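Local structure of minor fimbrium anchoring subunit Mfa2 (Porphyromonas gingivalis, 5NFI) at residues Glu17-Pro22 with His134-Leu139. The protein anchors the minor (Mfa1) fimbriae in the bacterial outer membrane through its interaction with Mfa1, and regulates fimbrial length. Residues are numbered along the deposited sequence; the frame is centred on the assembly and turned at random.
Sequences ENPSYP and HTRANL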
loop_
_atom_site.group_PDB
_atom_site.type_symbol
_atom_site.label_atom_id
_atom_site.label_comp_id
_atom_site.label_asym_id
_atom_site.label_seq_id
_atom_site.Cartn_x
_atom_site.Cartn_y
_atom_site.Cartn_z
ATOM N N GLU A 17 -1.594 -2.680 20.684
ATOM C CA GLU A 17 -2.419 -3.186 21.775
ATOM C C GLU A 17 -3.739 -2.423 21.869
ATOM O O GLU A 17 -4.753 -2.992 22.265
ATOM C CB GLU A 17 -1.664 -3.124 23.106
ATOM C CG GLU A 17 -0.937 -4.421 23.456
ATOM C CD GLU A 17 -1.703 -5.285 24.459
ATOM O OE1 GLU A 17 -2.677 -4.799 25.086
ATOM O OE2 GLU A 17 -1.333 -6.469 24.618
ATOM N N ASN A 18 -3.709 -1.146 21.477
ATOM C CA ASN A 18 -4.885 -0.271 21.443
ATOM C C ASN A 18 -5.188 0.250 20.022
ATOM O O ASN A 18 -4.274 0.494 19.236
ATOM C CB ASN A 18 -4.685 0.907 22.405
ATOM C CG ASN A 18 -4.888 0.516 23.864
ATOM O OD1 ASN A 18 -5.045 -0.663 24.188
ATOM N ND2 ASN A 18 -4.886 1.510 24.755
ATOM N N PRO A 19 -6.479 0.417 19.680
ATOM C CA PRO A 19 -6.805 0.936 18.348
ATOM C C PRO A 19 -6.436 2.401 18.208
ATOM O O PRO A 19 -6.506 3.144 19.187
ATOM C CB PRO A 19 -8.318 0.746 18.253
ATOM C CG PRO A 19 -8.779 0.759 19.649
ATOM C CD PRO A 19 -7.690 0.102 20.450
ATOM N N SER A 20 -6.041 2.800 17.002
ATOM C CA SER A 20 -5.666 4.175 16.719
ATOM C C SER A 20 -6.687 4.774 15.766
ATOM O O SER A 20 -7.480 4.048 15.172
ATOM C CB SER A 20 -4.266 4.238 16.114
ATOM O OG SER A 20 -3.446 3.220 16.658
ATOM N N TYR A 21 -6.655 6.093 15.608
ATOM C CA TYR A 21 -7.622 6.789 14.764
ATOM C C TYR A 21 -6.934 7.859 13.930
ATOM O O TYR A 21 -7.203 9.054 14.098
ATOM C CB TYR A 21 -8.722 7.414 15.623
ATOM C CG TYR A 21 -9.483 6.395 16.417
ATOM C CD1 TYR A 21 -10.471 5.626 15.817
ATOM C CD2 TYR A 21 -9.207 6.185 17.759
ATOM C CE1 TYR A 21 -11.175 4.682 16.541
ATOM C CE2 TYR A 21 -9.905 5.241 18.495
ATOM C CZ TYR A 21 -10.888 4.489 17.881
ATOM O OH TYR A 21 -11.596 3.548 18.600
ATOM N N PRO A 22 -6.075 7.427 12.997
ATOM C CA PRO A 22 -5.076 8.275 12.337
ATOM C C PRO A 22 -5.652 9.537 11.732
ATOM O O PRO A 22 -6.607 9.467 10.958
ATOM C CB PRO A 22 -4.522 7.368 11.238
ATOM C CG PRO A 22 -4.867 5.996 11.642
ATOM C CD PRO A 22 -6.171 6.105 12.357
ATOM N N HIS A 134 -24.870 -1.409 13.078
ATOM C CA HIS A 134 -23.566 -0.796 13.279
ATOM C C HIS A 134 -22.460 -1.800 13.058
ATOM O O HIS A 134 -22.688 -3.003 13.137
ATOM C CB HIS A 134 -23.455 -0.205 14.677
ATOM C CG HIS A 134 -24.402 0.923 14.921
ATOM N ND1 HIS A 134 -23.986 2.229 15.068
ATOM C CD2 HIS A 134 -25.751 0.944 15.034
ATOM C CE1 HIS A 134 -25.036 3.005 15.270
ATOM N NE2 HIS A 134 -26.120 2.249 15.253
ATOM N N THR A 135 -21.266 -1.289 12.775
ATOM C CA THR A 135 -20.080 -2.109 12.640
ATOM C C THR A 135 -18.835 -1.228 12.734
ATOM O O THR A 135 -18.938 -0.004 12.741
ATOM C CB THR A 135 -20.078 -2.887 11.313
ATOM O OG1 THR A 135 -19.025 -3.860 11.318
ATOM C CG2 THR A 135 -19.893 -1.944 10.135
ATOM N N ARG A 136 -17.671 -1.868 12.837
ATOM C CA ARG A 136 -16.376 -1.196 12.843
ATOM C C ARG A 136 -15.529 -1.754 11.711
ATOM O O ARG A 136 -15.715 -2.909 11.309
ATOM C CB ARG A 136 -15.644 -1.397 14.173
ATOM C CG ARG A 136 -16.362 -0.847 15.363
ATOM C CD ARG A 136 -15.667 -1.176 16.679
ATOM N NE ARG A 136 -14.419 -0.440 16.896
ATOM C CZ ARG A 136 -13.218 -0.992 17.100
ATOM N NH1 ARG A 136 -13.068 -2.314 17.122
ATOM N NH2 ARG A 136 -12.161 -0.216 17.312
ATOM N N ALA A 137 -14.588 -0.946 11.218
ATOM C CA ALA A 137 -13.647 -1.386 10.188
ATOM C C ALA A 137 -12.221 -0.932 10.498
ATOM O O ALA A 137 -12.008 0.201 10.915
ATOM C CB ALA A 137 -14.078 -0.870 8.833
ATOM N N ASN A 138 -11.247 -1.818 10.287
ATOM C CA ASN A 138 -9.842 -1.525 10.589
ATOM C C ASN A 138 -9.060 -1.063 9.354
ATOM O O ASN A 138 -8.802 -1.841 8.429
ATOM C CB ASN A 138 -9.167 -2.750 11.204
ATOM C CG ASN A 138 -7.741 -2.465 11.703
ATOM O OD1 ASN A 138 -7.151 -1.421 11.414
ATOM N ND2 ASN A 138 -7.187 -3.410 12.453
ATOM N N LEU A 139 -8.687 0.210 9.349
ATOM C CA LEU A 139 -7.944 0.767 8.241
ATOM C C LEU A 139 -6.482 0.416 8.420
ATOM O O LEU A 139 -5.872 0.754 9.445
ATOM C CB LEU A 139 -8.124 2.283 8.155
ATOM C CG LEU A 139 -9.509 2.787 7.750
ATOM C CD1 LEU A 139 -9.727 4.185 8.282
ATOM C CD2 LEU A 139 -9.654 2.772 6.236
#
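Arg136 meets Pro19 and Tyr21 with one end of its guanidinium group, and both approaches are loose. Its NH2 lies 4.0 Å from Tyr21 OH and 4.1 Å from Pro19 CB. Both partners sit at the edge of the guanidinium, near its plane. No hydrogen bond or salt bridge joins the two segments. The Arg136 and Tyr21 side chains cross at about a right angle. The hydroxyl is the part of Tyr21 that comes near, and the planes of ring and guanidinium are 69° apart. The arginine reaches the loop with CG anti to its own carbonyl carbon (chi1 -61°) and a bend at chi3 (72°). Tyr21 leaves its backbone pointing away from the strand, but its hydroxyl end comes nearer to Arg136. Pro19 approaches with CB, a nonpolar neighbour that gives NH2 no acceptor.

The backbones stay well apart: Pro19 CA is 8.7 Å from Asn138 CA. The two segments bury 93 Å² between them, both sides summed. Residues 17-22 belong to the loop between strands 3-10 and 28-33. Residues 134-139 lie on the long strand 133-151, which runs parallel to strand 3-10 and antiparallel to strand 113-122. The protein is of the FimB/Mfa2 family of the Bacteroidetes fimbrillin superfamily, whose anchor proteins are grouped in the transthyretin clan, and half of this chain is strand. This contact lies at the surface, where the loop comes up beside the strand.

Strand 3-10 and the residues just after it link the two sides: Tyr10 makes a cation-pi contact with Arg136 and also touches Tyr21. Ser11 shares a backbone hydrogen bond with Ser20, and its OG is hydrogen-bonded to Leu139 O. Gln12 touches Pro19, while its carbonyl oxygen accepts a hydrogen bond from Asn138 ND2.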